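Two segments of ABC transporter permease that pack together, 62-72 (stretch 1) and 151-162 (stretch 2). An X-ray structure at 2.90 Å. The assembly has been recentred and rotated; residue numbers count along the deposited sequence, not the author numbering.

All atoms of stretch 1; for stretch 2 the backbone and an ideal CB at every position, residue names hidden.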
# COMPACT_ATOMS: atom_id res chain seq x y z
N ASN F 62 -38.60 1.45 -18.36
CA ASN F 62 -37.98 0.75 -17.24
C ASN F 62 -39.01 0.37 -16.19
O ASN F 62 -38.86 -0.66 -15.53
CB ASN F 62 -36.88 1.61 -16.61
CG ASN F 62 -35.91 0.79 -15.76
OD1 ASN F 62 -35.13 -0.02 -16.28
ND2 ASN F 62 -35.96 0.99 -14.44
N LEU F 63 -40.08 1.17 -16.03
CA LEU F 63 -41.10 0.84 -15.04
C LEU F 63 -41.83 -0.46 -15.36
O LEU F 63 -42.49 -1.03 -14.48
CB LEU F 63 -42.11 1.97 -14.94
CG LEU F 63 -41.67 3.38 -14.54
CD1 LEU F 63 -42.92 4.26 -14.39
CD2 LEU F 63 -40.90 3.37 -13.22
N GLU F 64 -41.71 -0.95 -16.60
CA GLU F 64 -42.37 -2.16 -17.05
C GLU F 64 -41.49 -3.40 -17.05
O GLU F 64 -42.02 -4.49 -17.25
CB GLU F 64 -42.90 -1.95 -18.46
CG GLU F 64 -43.99 -0.93 -18.50
CD GLU F 64 -44.60 -0.83 -19.85
OE1 GLU F 64 -44.70 -1.89 -20.51
OE2 GLU F 64 -44.93 0.30 -20.25
N GLU F 65 -40.16 -3.26 -16.83
CA GLU F 65 -39.29 -4.44 -16.95
C GLU F 65 -39.39 -5.42 -15.79
O GLU F 65 -39.21 -6.62 -16.01
CB GLU F 65 -37.83 -4.03 -17.17
CG GLU F 65 -37.63 -3.05 -18.29
CD GLU F 65 -37.28 -3.75 -19.59
OE1 GLU F 65 -37.22 -5.00 -19.55
OE2 GLU F 65 -37.07 -3.10 -20.64
N PRO F 66 -39.70 -4.99 -14.55
CA PRO F 66 -40.06 -5.99 -13.53
C PRO F 66 -41.27 -6.82 -13.91
O PRO F 66 -41.32 -8.03 -13.62
CB PRO F 66 -40.34 -5.15 -12.28
CG PRO F 66 -39.58 -3.90 -12.48
CD PRO F 66 -39.43 -3.67 -13.96
N ALA F 67 -42.24 -6.20 -14.58
CA ALA F 67 -43.43 -6.95 -14.98
C ALA F 67 -43.12 -7.88 -16.15
O ALA F 67 -43.60 -9.02 -16.17
CB ALA F 67 -44.56 -5.99 -15.34
N VAL F 68 -42.31 -7.43 -17.11
CA VAL F 68 -41.92 -8.30 -18.22
C VAL F 68 -41.24 -9.56 -17.72
O VAL F 68 -41.39 -10.64 -18.31
CB VAL F 68 -41.05 -7.52 -19.22
CG1 VAL F 68 -40.67 -8.40 -20.39
CG2 VAL F 68 -41.81 -6.34 -19.72
N MET F 69 -40.42 -9.46 -16.67
CA MET F 69 -39.82 -10.67 -16.13
C MET F 69 -40.89 -11.54 -15.49
O MET F 69 -41.00 -12.73 -15.80
CB MET F 69 -38.70 -10.39 -15.14
CG MET F 69 -39.06 -10.56 -13.68
SD MET F 69 -37.66 -10.37 -12.60
CE MET F 69 -38.51 -10.48 -11.03
N VAL F 70 -41.71 -10.96 -14.61
CA VAL F 70 -42.64 -11.77 -13.83
C VAL F 70 -43.53 -12.59 -14.75
O VAL F 70 -43.89 -13.73 -14.42
CB VAL F 70 -43.48 -10.86 -12.91
CG1 VAL F 70 -44.82 -11.49 -12.56
CG2 VAL F 70 -42.70 -10.52 -11.66
N ASN F 71 -43.81 -12.09 -15.94
CA ASN F 71 -44.65 -12.82 -16.88
C ASN F 71 -43.86 -13.74 -17.81
O ASN F 71 -44.39 -14.77 -18.23
CB ASN F 71 -45.49 -11.85 -17.73
CG ASN F 71 -46.64 -11.24 -16.96
OD1 ASN F 71 -47.57 -11.94 -16.56
ND2 ASN F 71 -46.61 -9.91 -16.79
N TYR F 72 -42.59 -13.44 -18.08
CA TYR F 72 -41.81 -14.41 -18.84
C TYR F 72 -41.58 -15.66 -18.01
O TYR F 72 -41.47 -16.76 -18.58
CB TYR F 72 -40.48 -13.80 -19.27
CG TYR F 72 -40.49 -13.26 -20.68
CD1 TYR F 72 -40.83 -14.07 -21.76
CD2 TYR F 72 -40.12 -11.94 -20.94
CE1 TYR F 72 -40.83 -13.57 -23.05
CE2 TYR F 72 -40.12 -11.44 -22.23
CZ TYR F 72 -40.47 -12.26 -23.28
OH TYR F 72 -40.46 -11.75 -24.55
N UNK F 151 -53.36 -6.28 -15.07
CA UNK F 151 -53.02 -7.10 -13.91
C UNK F 151 -51.60 -6.83 -13.42
O UNK F 151 -51.32 -6.99 -12.22
CB UNK F 151 -53.18 -8.58 -14.25
N UNK F 152 -50.72 -6.32 -14.28
CA UNK F 152 -49.35 -6.07 -13.86
C UNK F 152 -49.23 -4.81 -13.05
O UNK F 152 -48.13 -4.49 -12.59
CB UNK F 152 -48.42 -5.99 -15.08
N UNK F 153 -50.34 -4.12 -12.81
CA UNK F 153 -50.38 -3.05 -11.84
C UNK F 153 -50.82 -3.51 -10.46
O UNK F 153 -51.14 -2.70 -9.58
CB UNK F 153 -51.31 -1.94 -12.34
N UNK F 154 -50.81 -4.82 -10.25
CA UNK F 154 -51.07 -5.37 -8.92
C UNK F 154 -49.79 -5.72 -8.17
O UNK F 154 -49.81 -5.77 -6.94
CB UNK F 154 -51.95 -6.61 -9.03
N UNK F 155 -48.68 -5.94 -8.86
CA UNK F 155 -47.41 -6.19 -8.19
C UNK F 155 -46.37 -5.14 -8.60
O UNK F 155 -46.46 -4.55 -9.69
CB UNK F 155 -46.90 -7.60 -8.51
N UNK F 156 -45.36 -4.89 -7.76
CA UNK F 156 -44.40 -3.82 -8.07
C UNK F 156 -43.62 -4.14 -9.35
O UNK F 156 -43.59 -5.29 -9.81
CB UNK F 156 -43.43 -3.62 -6.90
N UNK F 157 -42.96 -3.13 -9.93
CA UNK F 157 -42.93 -1.74 -9.44
C UNK F 157 -44.06 -0.92 -10.01
O UNK F 157 -44.21 0.24 -9.66
CB UNK F 157 -41.60 -1.08 -9.79
N UNK F 158 -44.90 -1.54 -10.84
CA UNK F 158 -45.92 -0.79 -11.56
C UNK F 158 -47.12 -0.48 -10.69
O UNK F 158 -47.86 0.46 -11.00
CB UNK F 158 -46.37 -1.57 -12.80
N UNK F 159 -47.28 -1.18 -9.57
CA UNK F 159 -48.32 -0.90 -8.59
C UNK F 159 -47.97 0.29 -7.73
O UNK F 159 -48.80 0.73 -6.94
CB UNK F 159 -48.56 -2.12 -7.71
N UNK F 160 -46.75 0.81 -7.87
CA UNK F 160 -46.30 1.94 -7.07
C UNK F 160 -46.74 3.27 -7.63
O UNK F 160 -46.58 4.29 -6.94
CB UNK F 160 -44.78 1.92 -6.95
N UNK F 161 -47.27 3.31 -8.85
CA UNK F 161 -47.66 4.58 -9.46
C UNK F 161 -49.00 5.03 -8.91
O UNK F 161 -49.93 4.22 -8.79
CB UNK F 161 -47.72 4.46 -10.98
N UNK F 162 -49.10 6.31 -8.51
CA UNK F 162 -50.41 6.92 -8.40
C UNK F 162 -51.10 6.85 -9.76
O UNK F 162 -50.45 6.67 -10.80
CB UNK F 162 -50.30 8.36 -7.91

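Position 151 lies in a 3-10 segment, and its ideal CB has nothing of stretch 1 within 5.5 Å. Many side chains would suit. It is Ala-151, which makes no contact.

Position 152 points toward stretch 1. Its ideal CB is 3.9 Å from Ala-67 CB and 4.6 Å from Asn-71 ND2. An amide donor that near favours a short acceptor, such as Asp or Asn; Ser is also possible. The residue is Asp-152. Asn-71 ND2 donates to Asp-152 OD2 at 2.8 Å, with a nearly straight angle of 161°.

Position 153 points away, with phi/psi of -94/15. There is room for a CB, so glycine is not required by stretch 1. It is Gly-153.

Position 154 is out of reach and barely constrained. It is Leu-154, on the surface.

Position 155 has an extended backbone and points toward the helix, but its ideal CB touches nothing. Only a long side chain can get past Val-70 to Ala-67 and Asn-71; a large aromatic such as Phe or Tyr suits, and a polar tip would lie near the Asn-71 amide. The residue is Tyr-155, with chi1 in p. Its CZ lies 3.5 Å from Val-70 CG1, while Ala-67 CA sits at the ring edge. Tyr-155 OH donates to Asp-152 OD2 at a very short 2.4 Å, so this carboxylate oxygen accepts from both stretches.

Position 156 points away, and the peptide bond after it is cis. Its phi of -64 allows proline but does not demand it. It is Pro-156; its carbonyl O is 4.1 Å from Pro-66 CB.

Position 157 points toward stretch 1. Its ideal CB is 4.4 Å from Pro-66 CG and 4.8 Å from Leu-63 O. A compact apolar side chain fits, such as Val, Ile or Ala. It is Val-157, whose CG2 packs 3.6 Å from Pro-66 CG.

Position 158 points sideways, its ideal CB 4.3 Å from Leu-63 O. Leu, Met or Ile could bend back toward the apolar atoms there. It is Leu-158. Its CD1 is 4.0 Å from Leu-63 CB, and its CD2 is 4.4 Å from Ala-67 CB.

Positions 159 and 160 are out of reach, so stretch 1 gives no preference. They are Ser-159 and Trp-160.

Position 161 points toward stretch 1, but its CB is distant. A longer apolar chain, Leu or Met, could reach Leu-63. It is Leu-161, whose CD1 meets Leu-63 CD1 at 3.8 Å.

Position 162 is out of reach and precedes a helix. Ser, Thr, Asp or Asn would suit an N-cap. Thr-162 caps a backbone N just past the stretch.

Stretch 2 151-162: ADGLYPVLSWLT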
# COMPACT_ATOMS: atom_id res chain seq x y z
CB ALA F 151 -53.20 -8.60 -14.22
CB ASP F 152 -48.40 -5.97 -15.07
CG ASP F 152 -48.44 -7.22 -15.91
OD1 ASP F 152 -48.71 -7.14 -17.14
OD2 ASP F 152 -48.28 -8.29 -15.29
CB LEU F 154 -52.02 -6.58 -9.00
CG LEU F 154 -53.50 -6.27 -9.31
CD1 LEU F 154 -53.75 -5.88 -10.74
CD2 LEU F 154 -54.40 -7.44 -8.98
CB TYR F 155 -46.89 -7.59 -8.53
CG TYR F 155 -46.72 -7.85 -10.01
CD1 TYR F 155 -47.80 -8.21 -10.81
CD2 TYR F 155 -45.45 -7.74 -10.60
CE1 TYR F 155 -47.64 -8.46 -12.15
CE2 TYR F 155 -45.28 -7.99 -11.95
CZ TYR F 155 -46.38 -8.35 -12.72
OH TYR F 155 -46.25 -8.60 -14.07
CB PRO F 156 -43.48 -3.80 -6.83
CG PRO F 156 -43.79 -5.09 -6.06
CD PRO F 156 -45.19 -5.44 -6.40
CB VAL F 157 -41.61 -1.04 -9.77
CG1 VAL F 157 -40.46 -1.74 -9.06
CG2 VAL F 157 -41.40 -0.99 -11.28
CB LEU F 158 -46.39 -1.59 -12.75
CG LEU F 158 -46.65 -0.97 -14.10
CD1 LEU F 158 -45.66 0.15 -14.41
CD2 LEU F 158 -46.57 -2.09 -15.12
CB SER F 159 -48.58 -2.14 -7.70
OG SER F 159 -47.40 -2.70 -7.12
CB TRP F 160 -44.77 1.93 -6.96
CG TRP F 160 -44.22 0.76 -6.23
CD1 TRP F 160 -44.92 -0.22 -5.56
CD2 TRP F 160 -42.84 0.47 -6.03
NE1 TRP F 160 -44.05 -1.12 -4.99
CE2 TRP F 160 -42.76 -0.71 -5.26
CE3 TRP F 160 -41.65 1.09 -6.44
CZ2 TRP F 160 -41.56 -1.28 -4.90
CZ3 TRP F 160 -40.45 0.53 -6.07
CH2 TRP F 160 -40.41 -0.65 -5.31
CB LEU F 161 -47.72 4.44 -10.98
CG LEU F 161 -46.47 4.14 -11.84
CD1 LEU F 161 -45.38 5.20 -11.62
CD2 LEU F 161 -45.91 2.76 -11.61
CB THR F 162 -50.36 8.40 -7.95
OG1 THR F 162 -49.30 9.11 -8.61
CG2 THR F 162 -50.17 8.50 -6.44
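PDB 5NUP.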